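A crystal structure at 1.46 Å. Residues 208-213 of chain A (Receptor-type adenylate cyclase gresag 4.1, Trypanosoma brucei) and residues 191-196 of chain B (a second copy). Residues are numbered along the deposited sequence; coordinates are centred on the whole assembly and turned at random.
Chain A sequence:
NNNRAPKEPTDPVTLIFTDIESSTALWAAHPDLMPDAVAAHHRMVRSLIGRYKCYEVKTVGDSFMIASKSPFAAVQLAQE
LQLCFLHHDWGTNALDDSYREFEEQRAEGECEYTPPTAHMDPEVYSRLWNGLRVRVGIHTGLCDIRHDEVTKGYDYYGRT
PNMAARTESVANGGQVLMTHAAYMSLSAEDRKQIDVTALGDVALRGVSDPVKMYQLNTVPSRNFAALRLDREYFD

Chain A 208-213: SDPVKM
Chain B 191-196: RKQIDV

Two copies of one protein meet here through a small patch, 232 Å² summed over both sides, with no direct hydrogen bond across it: one proline packs, and water does the bonding. Chain A runs extended from Asp A209 (phi/psi -105/145) through Pro A210 (-61/149) and Val A211 (-111/129) into a strand that includes Met A213. Chain B leaves a helix and turns. The register runs in opposite senses, CA of Pro A210 lying 5.7 Å from CA of Gln B193 and CA of Asp A209 6.0 Å from CA of Asp B195.

Along chain B, Arg B191 (-62/-29) makes no contact with the chain A stretch, but its O accepts a weak hydrogen bond from Ile B194 N at 3.4 Å, closing the turn. Lys B192 (-68/-18) offers backbone rather than side chain: its O sits 3.3 Å from CG of Pro A210, whose ring is C-gamma exo. Gln B193 (-92/0; chi1 m) points its CB away, leaving its C 3.6 Å from the same Pro A210 CG. In Ile B194 (-124/167; chi1 p, chi2 t) the CB also points away, and its O is 3.6 Å from Pro A210 CG. The proline CG thus packs against peptide backbone.

Asp B195 (-125/109; chi1 t) points its CB toward chain A, 4.1 Å from Pro A210 CD. Its OD1 lies 3.8 Å from OD1 of Asp A209 (chi1 m), a like-charge approach with water 1 within donating reach of both, 2.6 Å from Asp B195 OD1 and 3.0 Å from Asp A209 OD1, though other acceptors compete for its two protons. Water 2 donates to Asp B195 OD2 (2.9 Å) and Pro A210 O (2.5 Å), and accepts from NZ of Lys A212 (2.7 Å), linking ammonium to carboxylate indirectly. Lys A212 has chi1 m, chi2 95°, then t, t. Water 3 accepts from Asp B195 N at 3.0 Å. Val B196 (-117/156; chi1 m) points its CB away.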

# COMPACT_ATOMS: atom_id res chain seq x y z
N SER A 208 8.79 -10.10 8.78
CA SER A 208 7.85 -11.20 8.65
C SER A 208 6.78 -11.12 7.54
O SER A 208 6.69 -11.96 6.61
CB SER A 208 7.16 -11.40 10.01
OG SER A 208 6.16 -12.41 9.93
N ASP A 209 6.03 -10.03 7.58
CA ASP A 209 4.93 -9.84 6.64
C ASP A 209 5.24 -8.82 5.53
O ASP A 209 5.99 -7.86 5.77
CB ASP A 209 3.74 -9.38 7.46
CG ASP A 209 3.30 -10.45 8.55
OD1 ASP A 209 3.17 -11.61 8.18
OD2 ASP A 209 3.08 -10.09 9.71
N PRO A 210 4.74 -9.02 4.33
CA PRO A 210 5.00 -8.07 3.23
C PRO A 210 4.46 -6.71 3.62
O PRO A 210 3.44 -6.59 4.33
CB PRO A 210 4.21 -8.60 2.05
CG PRO A 210 3.99 -10.10 2.45
CD PRO A 210 3.91 -10.17 3.90
N VAL A 211 5.16 -5.69 3.10
CA VAL A 211 4.86 -4.31 3.45
C VAL A 211 4.27 -3.59 2.26
O VAL A 211 4.85 -3.58 1.19
CB VAL A 211 6.18 -3.60 3.89
CG1 VAL A 211 5.91 -2.11 4.20
CG2 VAL A 211 6.68 -4.28 5.18
N LYS A 212 3.12 -2.92 2.48
CA LYS A 212 2.45 -2.18 1.41
C LYS A 212 3.22 -0.83 1.30
O LYS A 212 3.31 -0.13 2.34
CB LYS A 212 0.99 -1.93 1.81
CG LYS A 212 0.06 -3.14 1.60
CD LYS A 212 -0.12 -3.99 2.86
CE LYS A 212 -0.77 -5.35 2.53
NZ LYS A 212 -0.98 -6.11 3.81
N MET A 213 3.75 -0.56 0.12
CA MET A 213 4.57 0.61 -0.18
C MET A 213 3.85 1.63 -0.99
O MET A 213 3.03 1.29 -1.86
CB MET A 213 5.79 0.22 -1.01
CG MET A 213 6.72 -0.65 -0.38
SD MET A 213 7.37 0.20 1.05
CE MET A 213 8.35 -1.23 1.58
N ARG B 191 2.39 -15.75 -3.49
CA ARG B 191 2.06 -15.87 -2.09
C ARG B 191 3.03 -15.15 -1.16
O ARG B 191 2.69 -14.82 -0.02
CB ARG B 191 1.92 -17.33 -1.64
CG ARG B 191 0.64 -17.89 -2.29
CD ARG B 191 0.31 -19.28 -1.74
NE ARG B 191 1.30 -20.21 -2.18
CZ ARG B 191 1.14 -20.86 -3.29
NH1 ARG B 191 0.03 -20.64 -3.99
NH2 ARG B 191 2.06 -21.75 -3.66
N LYS B 192 4.31 -15.01 -1.57
CA LYS B 192 5.23 -14.29 -0.74
C LYS B 192 4.93 -12.82 -0.65
O LYS B 192 5.43 -12.16 0.27
CB LYS B 192 6.67 -14.41 -1.29
CG LYS B 192 7.11 -15.89 -1.21
CD LYS B 192 8.56 -16.08 -1.58
CE LYS B 192 8.86 -17.65 -1.47
NZ LYS B 192 10.33 -17.74 -1.47
N GLN B 193 4.14 -12.33 -1.59
CA GLN B 193 3.78 -10.92 -1.59
C GLN B 193 2.53 -10.58 -0.86
O GLN B 193 2.10 -9.42 -0.85
CB GLN B 193 3.62 -10.40 -3.02
CG GLN B 193 4.94 -10.63 -3.81
CD GLN B 193 5.99 -9.57 -3.51
OE1 GLN B 193 6.84 -9.73 -2.61
NE2 GLN B 193 5.93 -8.46 -4.26
N ILE B 194 1.84 -11.57 -0.28
CA ILE B 194 0.63 -11.26 0.46
C ILE B 194 0.79 -11.82 1.86
O ILE B 194 1.61 -12.72 2.10
CB ILE B 194 -0.65 -11.78 -0.19
CG1 ILE B 194 -0.58 -13.28 -0.42
CG2 ILE B 194 -0.91 -11.04 -1.51
CD1 ILE B 194 -1.86 -13.86 -0.86
N ASP B 195 -0.12 -11.40 2.74
CA ASP B 195 -0.18 -11.71 4.12
C ASP B 195 -1.58 -12.30 4.41
O ASP B 195 -2.55 -11.56 4.24
CB ASP B 195 -0.04 -10.32 4.83
CG ASP B 195 -0.01 -10.37 6.35
OD1 ASP B 195 -0.47 -11.33 7.04
OD2 ASP B 195 0.36 -9.29 6.90
N VAL B 196 -1.65 -13.59 4.68
CA VAL B 196 -2.94 -14.24 5.04
C VAL B 196 -2.96 -14.82 6.46
O VAL B 196 -1.91 -15.17 7.04
CB VAL B 196 -3.37 -15.34 4.04
CG1 VAL B 196 -3.50 -14.76 2.61
CG2 VAL B 196 -2.43 -16.56 4.11
O HOH W 1 0.95 -13.44 7.36
O HOH W 2 1.09 -7.13 5.13
O HOH W 3 -1.62 -8.90 1.98